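Long-range contacts in ubiquitin-conjugating enzyme E2, putative (Plasmodium falciparum, PDB 2Q0V), which probably takes part in ubiquitin conjugation and resembles the UEV variants, E2-like proteins that assist an active ubiquitin-conjugating enzyme: residues W57-F62 with L76-D81; V42-E47 with T127-L132; D86-V91 with K117-N122. All blocks are in the same frame, centred on the assembly; numbering follows the deposited sequence.

All three contacts belong to the one E2 fold, a four-stranded antiparallel sheet with helix 125-135 packed on it. Contact 1 and contact 2 are buried and contact 3 lies at the surface. Contact 1 pairs strands 56-62 and 73-79 through backbone hydrogen bonds. Contact 2 sets helix 125-135 against the neighbouring edge strand 42-46 with apolar atoms and no hydrogen bond. The strands of contacts 1 and 2 are joined by backbone bonds such as T60 O with S43 N. Contact 3 mixes CH-pi packing of prolines on a tryptophan with a salt bridge. P89 connects it inward, touching I78 of contact 1 and I128 of contact 2.

Contact 1 of 3, residues W57-F62 with L76-D81; sequences WSCTIF and LTIFCD
W57, S58 and C59 pair with I78, T77 and L76 as antiparallel strands whose short segments run at 137° to each other. They form the central beta hairpin of the E2 sheet. W57-I78 and C59-L76 are hydrogen-bonded pairs, and S58-T77 between them is a non-hydrogen-bonded pair. W57 N donates a hydrogen bond to I78 O at 2.8 Å, and I78 N returns a bond to W57 O. C59 and L76 exchange the same two bonds, but there the donors are tilted about 30° from the carbonyl planes. T77 CA adds a CA-H...O contact to W57 O.

W57, C59, L76 and I78 put their side chains on one face of the sheet, where helix 125-135 packs. L76 has CG between its backbone N and carbonyl carbon (chi1 48°). This brings L76 CD2 within 3.8 Å of I61 CD1, and the two side chains cross at a slant. C59 SG rests beside CG1 and CD1 of I78. The indole of W57 meets I78 O edge-on, in the ring plane. W57 NE1 bonds to L54 O, while C80 SG approaches the five-membered ring obliquely, 3.9 Å from W57 NE1.

Contact 2 of 3, residues V42-E47 with T127-L132; sequences VSFGLE and TILISL
L129 carries this contact from the helix side and meets V42 and F44 with two different parts of its side chain. Its CB faces V42, with V42 CG1 at 3.8 Å and V42 CB almost as near. Its CD1 reaches further along the strand to F44, 3.7 Å from F44 CB. L129 runs obliquely past both V42 and F44. L129 CG is anti to its own carbonyl carbon (chi1 -61°), and the chain is extended beyond it, which carries CD1 out to the strand backbone. There L129 CD1 lies 3.5 Å from S43 O.

F44 has CG between its backbone N and carbonyl carbon (chi1 59°). L129 CD1 comes to its ring obliquely, 3.9 Å from F44 CD2. V42 CG1 also comes 4.2 Å from I130 N, at the side of the helix.

This is helix-on-sheet packing of the E2 fold. Helix 125-135 packs on one face of the antiparallel sheet, and strand 42-46 is an outermost strand of it. The axes of the short strand and helix segments approach to 8.9 Å, with their directions 149° apart. No hydrogen bond joins the two segments, so their hold on each other is apolar. L129 also touches I78, while I128 and L132 of the same helix reach other strands of the sheet or the loops beside them. F44 touches C59 on the next strand. Within the helix, T127 O accepts two hydrogen bonds from S131. S131 N and S131 OG come to it from opposite faces of its carbonyl plane, the hydroxyl at 2.9 Å.

Contact 3 of 3, residues D86-V91 with K117-N122; sequences DSPPTV and KNWNRN. With PO4 (phosphate ion), chain B.
W119 lies with one face of its indole against P88 and P89, and R121 reaches D86 farther along the same pair of segments. The apolar contact is CH-pi packing. P88 CA sits 3.6 Å above the W119 ring plane, over its centre. P89 CD lies over the same face, nearer the rim, and comes 3.6 Å from W119 CH2. The two prolines meet the indole differently: P88 and the W119 side chain run antiparallel alongside one another, while P89 crosses the ring at about a right angle. P88 CB adds an apolar touch to W119 CD2 at 3.8 Å. W119 CG is anti to its backbone N (chi1 178°), and this lays the ring along the proline pair.

D86 O lies at the ring edge, near the indole plane, 3.6 Å from W119 CD1. W119 NE1 donates a hydrogen bond to P85 O. The Tyr-Pro-x-x-Pro-Pro sequence that ends in P88 and P89 is a recurrent feature of the E2 fold, and W119 packs on it from the loop before helix 125-135. P89 and W119 both touch I128 of that helix.

The ionic contact is a single salt bridge. R121 NE bonds to D86 OD1 at 2.7 Å, with a bent N-H...O angle of 131°. The oxygen is met from above the carboxylate plane, and the two flat groups are turned 63° apart. The D86 and R121 side chains run alongside each other in the same direction. R121 also touches P85 and I19.

Within segment 117-122, N120 OD1 accepts from N122 N at 2.9 Å, an Asx turn. K117 stretches outward and bonds through NZ to O3 of a phosphate ion, probably from the crystallisation liquor, at 2.7 Å.

Contact 1 of 3, residues W57-F62 with L76-D81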
loop_
_atom_site.group_PDB
_atom_site.type_symbol
_atom_site.label_atom_id
_atom_site.label_comp_id
_atom_site.label_asym_id
_atom_site.label_seq_id
_atom_site.Cartn_x
_atom_site.Cartn_y
_atom_site.Cartn_z
ATOM N N TRP A 57 -1.101 -9.110 0.403
ATOM C CA TRP A 57 0.245 -8.593 0.640
ATOM C C TRP A 57 0.369 -7.958 1.988
ATOM O O TRP A 57 -0.454 -7.120 2.353
ATOM C CB TRP A 57 0.666 -7.591 -0.453
ATOM C CG TRP A 57 0.692 -8.207 -1.843
ATOM C CD1 TRP A 57 -0.388 -8.629 -2.575
ATOM C CD2 TRP A 57 1.842 -8.462 -2.652
ATOM N NE1 TRP A 57 0.022 -9.132 -3.783
ATOM C CE2 TRP A 57 1.382 -9.040 -3.862
ATOM C CE3 TRP A 57 3.212 -8.251 -2.483
ATOM C CZ2 TRP A 57 2.256 -9.436 -4.889
ATOM C CZ3 TRP A 57 4.073 -8.631 -3.496
ATOM C CH2 TRP A 57 3.589 -9.211 -4.694
ATOM N N SER A 58 1.409 -8.364 2.710
ATOM C CA SER A 58 1.850 -7.688 3.920
ATOM C C SER A 58 2.833 -6.553 3.597
ATOM O O SER A 58 3.864 -6.779 2.965
ATOM C CB SER A 58 2.507 -8.677 4.872
ATOM O OG SER A 58 1.513 -9.480 5.459
ATOM N N CYS A 59 2.499 -5.354 4.073
ATOM C CA CYS A 59 3.211 -4.117 3.757
ATOM C C CYS A 59 3.593 -3.305 4.995
ATOM O O CYS A 59 2.926 -3.367 6.027
ATOM C CB CYS A 59 2.362 -3.262 2.825
ATOM S SG CYS A 59 1.791 -4.142 1.349
ATOM N N THR A 60 4.669 -2.541 4.874
ATOM C CA THR A 60 5.119 -1.629 5.917
ATOM C C THR A 60 5.374 -0.229 5.340
ATOM O O THR A 60 6.001 -0.086 4.269
ATOM C CB THR A 60 6.405 -2.147 6.581
ATOM O OG1 THR A 60 6.170 -3.447 7.135
ATOM C CG2 THR A 60 6.837 -1.249 7.696
ATOM N N ILE A 61 4.879 0.778 6.063
ATOM C CA ILE A 61 5.162 2.185 5.826
ATOM C C ILE A 61 5.896 2.776 7.061
ATOM O O ILE A 61 5.373 2.746 8.187
ATOM C CB ILE A 61 3.846 2.989 5.600
ATOM C CG1 ILE A 61 3.235 2.688 4.235
ATOM C CG2 ILE A 61 4.078 4.487 5.679
ATOM C CD1 ILE A 61 1.829 3.301 4.090
ATOM N N PHE A 62 7.091 3.318 6.836
ATOM C CA PHE A 62 7.714 4.223 7.803
ATOM C C PHE A 62 7.038 5.606 7.815
ATOM O O PHE A 62 6.803 6.214 6.765
ATOM C CB PHE A 62 9.196 4.348 7.511
ATOM C CG PHE A 62 9.949 5.232 8.475
ATOM C CD1 PHE A 62 10.797 6.235 7.997
ATOM C CD2 PHE A 62 9.835 5.058 9.862
ATOM C CE1 PHE A 62 11.523 7.076 8.903
ATOM C CE2 PHE A 62 10.543 5.875 10.757
ATOM C CZ PHE A 62 11.392 6.887 10.277
ATOM N N LEU A 76 0.249 -2.828 7.122
ATOM C CA LEU A 76 -0.939 -2.838 6.340
ATOM C C LEU A 76 -1.046 -4.026 5.414
ATOM O O LEU A 76 -0.100 -4.777 5.253
ATOM C CB LEU A 76 -1.193 -1.492 5.648
ATOM C CG LEU A 76 -0.279 -0.587 4.841
ATOM C CD1 LEU A 76 -1.150 0.582 4.443
ATOM C CD2 LEU A 76 0.969 -0.095 5.578
ATOM N N THR A 77 -2.249 -4.229 4.890
ATOM C CA THR A 77 -2.582 -5.396 4.103
ATOM C C THR A 77 -3.176 -4.895 2.796
ATOM O O THR A 77 -4.095 -4.092 2.803
ATOM C CB THR A 77 -3.580 -6.323 4.896
ATOM O OG1 THR A 77 -2.926 -6.805 6.073
ATOM C CG2 THR A 77 -4.027 -7.516 4.084
ATOM N N ILE A 78 -2.610 -5.339 1.682
ATOM C CA ILE A 78 -3.142 -5.010 0.345
ATOM C C ILE A 78 -3.704 -6.284 -0.309
ATOM O O ILE A 78 -3.064 -7.313 -0.344
ATOM C CB ILE A 78 -2.076 -4.255 -0.537
ATOM C CG1 ILE A 78 -1.790 -2.890 0.098
ATOM C CG2 ILE A 78 -2.561 -4.070 -1.962
ATOM C CD1 ILE A 78 -0.894 -1.945 -0.701
ATOM N N PHE A 79 -4.926 -6.225 -0.791
ATOM C CA PHE A 79 -5.502 -7.394 -1.404
ATOM C C PHE A 79 -5.780 -7.131 -2.858
ATOM O O PHE A 79 -6.593 -6.264 -3.166
ATOM C CB PHE A 79 -6.817 -7.793 -0.717
ATOM C CG PHE A 79 -7.526 -8.929 -1.423
ATOM C CD1 PHE A 79 -7.102 -10.241 -1.234
ATOM C CD2 PHE A 79 -8.564 -8.674 -2.317
ATOM C CE1 PHE A 79 -7.711 -11.283 -1.904
ATOM C CE2 PHE A 79 -9.187 -9.724 -3.003
ATOM C CZ PHE A 79 -8.759 -11.027 -2.796
ATOM N N CYS A 80 -5.136 -7.885 -3.742
ATOM C CA CYS A 80 -5.363 -7.749 -5.193
ATOM C C CYS A 80 -6.349 -8.807 -5.705
ATOM O O CYS A 80 -5.983 -9.979 -5.801
ATOM C CB CYS A 80 -4.038 -7.891 -5.963
ATOM S SG CYS A 80 -2.671 -6.787 -5.439
ATOM N N ASP A 81 -7.577 -8.414 -6.046
ATOM C CA ASP A 81 -8.545 -9.379 -6.608
ATOM C C ASP A 81 -8.153 -9.891 -8.016
ATOM O O ASP A 81 -7.069 -9.561 -8.536
ATOM C CB ASP A 81 -9.991 -8.841 -6.564
ATOM C CG ASP A 81 -10.246 -7.748 -7.568
ATOM O OD1 ASP A 81 -9.489 -7.681 -8.557
ATOM O OD2 ASP A 81 -11.221 -6.960 -7.383
#

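Contact 2 of 3, residues V42-E47 with T127-L132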
loop_
_atom_site.group_PDB
_atom_site.type_symbol
_atom_site.label_atom_id
_atom_site.label_comp_id
_atom_site.label_asym_id
_atom_site.label_seq_id
_atom_site.Cartn_x
_atom_site.Cartn_y
_atom_site.Cartn_z
ATOM N N VAL A 42 9.318 1.999 2.435
ATOM C CA VAL A 42 8.186 1.113 2.328
ATOM C C VAL A 42 8.756 -0.266 2.114
ATOM O O VAL A 42 9.855 -0.433 1.615
ATOM C CB VAL A 42 7.160 1.475 1.195
ATOM C CG1 VAL A 42 6.766 2.952 1.201
ATOM C CG2 VAL A 42 7.645 1.019 -0.183
ATOM N N SER A 43 8.012 -1.265 2.552
ATOM C CA SER A 43 8.303 -2.617 2.154
ATOM C C SER A 43 6.980 -3.304 1.819
ATOM O O SER A 43 5.896 -2.835 2.196
ATOM C CB SER A 43 9.078 -3.323 3.239
ATOM O OG SER A 43 8.222 -3.551 4.324
ATOM N N PHE A 44 7.067 -4.380 1.053
ATOM C CA PHE A 44 5.881 -5.148 0.695
ATOM C C PHE A 44 6.258 -6.562 0.284
ATOM O O PHE A 44 7.352 -6.810 -0.243
ATOM C CB PHE A 44 5.030 -4.444 -0.386
ATOM C CG PHE A 44 5.750 -4.171 -1.683
ATOM C CD1 PHE A 44 5.634 -5.042 -2.756
ATOM C CD2 PHE A 44 6.518 -3.027 -1.843
ATOM C CE1 PHE A 44 6.282 -4.778 -3.991
ATOM C CE2 PHE A 44 7.180 -2.753 -3.055
ATOM C CZ PHE A 44 7.067 -3.637 -4.133
ATOM N N GLY A 45 5.339 -7.485 0.558
ATOM C CA GLY A 45 5.517 -8.885 0.191
ATOM C C GLY A 45 4.257 -9.684 0.427
ATOM O O GLY A 45 3.219 -9.150 0.802
ATOM N N LEU A 46 4.346 -10.981 0.192
ATOM C CA LEU A 46 3.215 -11.864 0.362
ATOM C C LEU A 46 2.938 -12.081 1.837
ATOM O O LEU A 46 3.850 -12.189 2.637
ATOM C CB LEU A 46 3.489 -13.191 -0.342
ATOM C CG LEU A 46 3.397 -13.166 -1.865
ATOM C CD1 LEU A 46 3.702 -14.545 -2.387
ATOM C CD2 LEU A 46 2.037 -12.736 -2.334
ATOM N N GLU A 47 1.663 -12.097 2.186
ATOM C CA GLU A 47 1.228 -12.420 3.541
ATOM C C GLU A 47 1.707 -13.831 3.904
ATOM O O GLU A 47 2.232 -14.059 4.998
ATOM C CB GLU A 47 -0.286 -12.319 3.606
ATOM C CG GLU A 47 -0.901 -12.320 4.991
ATOM C CD GLU A 47 -2.393 -11.968 4.940
ATOM O OE1 GLU A 47 -2.976 -11.951 3.819
ATOM O OE2 GLU A 47 -2.986 -11.698 6.010
ATOM N N THR A 127 3.260 2.171 -5.663
ATOM C CA THR A 127 2.580 3.485 -5.834
ATOM C C THR A 127 1.650 3.838 -4.672
ATOM O O THR A 127 1.576 5.000 -4.251
ATOM C CB THR A 127 1.726 3.560 -7.146
ATOM O OG1 THR A 127 2.452 2.972 -8.224
ATOM C CG2 THR A 127 1.433 4.983 -7.520
ATOM N N ILE A 128 0.916 2.836 -4.198
ATOM C CA ILE A 128 -0.034 3.014 -3.107
ATOM C C ILE A 128 0.737 3.334 -1.819
ATOM O O ILE A 128 0.461 4.305 -1.154
ATOM C CB ILE A 128 -0.900 1.745 -2.917
ATOM C CG1 ILE A 128 -1.766 1.472 -4.172
ATOM C CG2 ILE A 128 -1.711 1.838 -1.587
ATOM C CD1 ILE A 128 -2.427 0.053 -4.177
ATOM N N LEU A 129 1.745 2.531 -1.526
ATOM C CA LEU A 129 2.568 2.721 -0.343
ATOM C C LEU A 129 3.218 4.093 -0.340
ATOM O O LEU A 129 3.037 4.826 0.616
ATOM C CB LEU A 129 3.555 1.559 -0.176
ATOM C CG LEU A 129 2.820 0.217 0.001
ATOM C CD1 LEU A 129 3.762 -0.982 0.054
ATOM C CD2 LEU A 129 1.769 0.220 1.168
ATOM N N ILE A 130 3.890 4.457 -1.436
ATOM C CA ILE A 130 4.390 5.813 -1.690
ATOM C C ILE A 130 3.361 6.923 -1.529
ATOM O O ILE A 130 3.603 7.928 -0.889
ATOM C CB ILE A 130 4.994 5.916 -3.097
ATOM C CG1 ILE A 130 6.219 5.020 -3.208
ATOM C CG2 ILE A 130 5.383 7.404 -3.447
ATOM C CD1 ILE A 130 6.843 5.028 -4.691
ATOM N N SER A 131 2.192 6.729 -2.104
ATOM C CA SER A 131 1.096 7.691 -1.960
ATOM C C SER A 131 0.634 7.906 -0.547
ATOM O O SER A 131 0.278 9.024 -0.187
ATOM C CB SER A 131 -0.084 7.277 -2.819
ATOM O OG SER A 131 0.225 7.611 -4.141
ATOM N N LEU A 132 0.600 6.828 0.230
ATOM C CA LEU A 132 0.224 6.896 1.636
ATOM C C LEU A 132 1.276 7.614 2.475
ATOM O O LEU A 132 0.939 8.428 3.335
ATOM C CB LEU A 132 -0.085 5.497 2.180
ATOM C CG LEU A 132 -1.415 4.884 1.672
ATOM C CD1 LEU A 132 -1.518 3.392 2.107
ATOM C CD2 LEU A 132 -2.604 5.682 2.159
#

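Contact 3 of 3, residues D86-V91 with K117-N122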
loop_
_atom_site.group_PDB
_atom_site.type_symbol
_atom_site.label_atom_id
_atom_site.label_comp_id
_atom_site.label_asym_id
_atom_site.label_seq_id
_atom_site.Cartn_x
_atom_site.Cartn_y
_atom_site.Cartn_z
ATOM N N ASP A 86 -6.085 -4.131 -13.431
ATOM C CA ASP A 86 -7.046 -3.208 -14.034
ATOM C C ASP A 86 -7.961 -2.527 -13.010
ATOM O O ASP A 86 -8.439 -1.408 -13.236
ATOM C CB ASP A 86 -7.826 -3.888 -15.166
ATOM C CG ASP A 86 -6.936 -4.208 -16.352
ATOM O OD1 ASP A 86 -6.461 -3.256 -17.037
ATOM O OD2 ASP A 86 -6.675 -5.405 -16.576
ATOM N N SER A 87 -8.179 -3.199 -11.883
ATOM C CA SER A 87 -8.942 -2.650 -10.775
ATOM C C SER A 87 -8.016 -2.383 -9.584
ATOM O O SER A 87 -7.037 -3.103 -9.412
ATOM C CB SER A 87 -10.041 -3.633 -10.365
ATOM O OG SER A 87 -11.047 -3.698 -11.374
ATOM N N PRO A 88 -8.331 -1.355 -8.756
ATOM C CA PRO A 88 -7.464 -1.074 -7.612
ATOM C C PRO A 88 -7.521 -2.182 -6.562
ATOM O O PRO A 88 -8.558 -2.828 -6.398
ATOM C CB PRO A 88 -8.023 0.245 -7.064
ATOM C CG PRO A 88 -9.436 0.235 -7.457
ATOM C CD PRO A 88 -9.460 -0.400 -8.818
ATOM N N PRO A 89 -6.418 -2.400 -5.832
ATOM C CA PRO A 89 -6.520 -3.336 -4.721
ATOM C C PRO A 89 -7.296 -2.679 -3.585
ATOM O O PRO A 89 -7.561 -1.470 -3.642
ATOM C CB PRO A 89 -5.062 -3.548 -4.300
ATOM C CG PRO A 89 -4.218 -2.814 -5.270
ATOM C CD PRO A 89 -5.073 -1.818 -5.953
ATOM N N THR A 90 -7.679 -3.463 -2.577
ATOM C CA THR A 90 -8.211 -2.901 -1.337
ATOM C C THR A 90 -7.040 -2.729 -0.393
ATOM O O THR A 90 -6.127 -3.579 -0.340
ATOM C CB THR A 90 -9.318 -3.791 -0.634
ATOM O OG1 THR A 90 -8.754 -5.028 -0.175
ATOM C CG2 THR A 90 -10.475 -4.078 -1.556
ATOM N N VAL A 91 -7.073 -1.626 0.351
ATOM C CA VAL A 91 -5.993 -1.256 1.238
ATOM C C VAL A 91 -6.557 -1.050 2.635
ATOM O O VAL A 91 -7.522 -0.306 2.822
ATOM C CB VAL A 91 -5.255 0.050 0.746
ATOM C CG1 VAL A 91 -4.015 0.347 1.602
ATOM C CG2 VAL A 91 -4.894 -0.037 -0.733
ATOM N N LYS A 117 -8.843 6.469 -6.374
ATOM C CA LYS A 117 -9.989 7.110 -7.001
ATOM C C LYS A 117 -9.886 7.050 -8.522
ATOM O O LYS A 117 -10.774 6.521 -9.206
ATOM C CB LYS A 117 -10.034 8.573 -6.586
ATOM C CG LYS A 117 -11.334 9.244 -6.894
ATOM C CD LYS A 117 -11.211 10.731 -6.778
ATOM C CE LYS A 117 -12.368 11.345 -7.570
ATOM N NZ LYS A 117 -12.491 12.850 -7.542
ATOM N N ASN A 118 -8.792 7.593 -9.045
ATOM C CA ASN A 118 -8.546 7.596 -10.476
ATOM C C ASN A 118 -7.519 6.561 -10.784
ATOM O O ASN A 118 -6.501 6.892 -11.370
ATOM C CB ASN A 118 -8.011 8.944 -10.925
ATOM C CG ASN A 118 -8.828 10.074 -10.419
ATOM O OD1 ASN A 118 -8.351 10.896 -9.632
ATOM N ND2 ASN A 118 -10.097 10.116 -10.833
ATOM N N TRP A 119 -7.772 5.320 -10.380
ATOM C CA TRP A 119 -6.800 4.255 -10.575
ATOM C C TRP A 119 -6.470 4.159 -12.048
ATOM O O TRP A 119 -7.276 4.591 -12.888
ATOM C CB TRP A 119 -7.288 2.921 -9.981
ATOM C CG TRP A 119 -6.392 1.725 -10.165
ATOM C CD1 TRP A 119 -6.517 0.753 -11.120
ATOM C CD2 TRP A 119 -5.260 1.337 -9.356
ATOM N NE1 TRP A 119 -5.532 -0.208 -10.966
ATOM C CE2 TRP A 119 -4.750 0.128 -9.897
ATOM C CE3 TRP A 119 -4.622 1.896 -8.238
ATOM C CZ2 TRP A 119 -3.633 -0.520 -9.367
ATOM C CZ3 TRP A 119 -3.525 1.236 -7.704
ATOM C CH2 TRP A 119 -3.035 0.051 -8.273
ATOM N N ASN A 120 -5.275 3.626 -12.336
ATOM C CA ASN A 120 -4.714 3.437 -13.675
ATOM C C ASN A 120 -3.951 2.122 -13.502
ATOM O O ASN A 120 -3.353 1.886 -12.427
ATOM C CB ASN A 120 -3.811 4.652 -13.967
ATOM C CG ASN A 120 -3.105 4.599 -15.322
ATOM O OD1 ASN A 120 -2.276 3.717 -15.566
ATOM N ND2 ASN A 120 -3.390 5.593 -16.191
ATOM N N ARG A 121 -4.000 1.217 -14.485
ATOM C CA ARG A 121 -3.325 -0.093 -14.312
ATOM C C ARG A 121 -1.783 0.005 -14.247
ATOM O O ARG A 121 -1.087 -0.973 -14.006
ATOM C CB ARG A 121 -3.788 -1.099 -15.396
ATOM C CG ARG A 121 -3.148 -0.925 -16.815
ATOM C CD ARG A 121 -3.821 -1.785 -17.957
ATOM N NE ARG A 121 -3.859 -3.248 -17.721
ATOM C CZ ARG A 121 -2.798 -4.001 -17.421
ATOM N NH1 ARG A 121 -2.939 -5.316 -17.237
ATOM N NH2 ARG A 121 -1.594 -3.439 -17.283
ATOM N N ASN A 122 -1.256 1.191 -14.503
ATOM C CA ASN A 122 0.173 1.447 -14.414
ATOM C C ASN A 122 0.676 1.828 -13.004
ATOM O O ASN A 122 1.882 1.986 -12.809
ATOM C CB ASN A 122 0.582 2.541 -15.398
ATOM C CG ASN A 122 0.261 2.193 -16.835
ATOM O OD1 ASN A 122 0.766 1.202 -17.392
ATOM N ND2 ASN A 122 -0.585 3.005 -17.445
HETATM P P PO4 B . -10.059 14.444 -9.257
HETATM O O1 PO4 B . -10.601 15.444 -8.259
HETATM O O2 PO4 B . -8.985 13.604 -8.593
HETATM O O3 PO4 B . -11.163 13.542 -9.758
HETATM O O4 PO4 B . -9.500 15.200 -10.437
#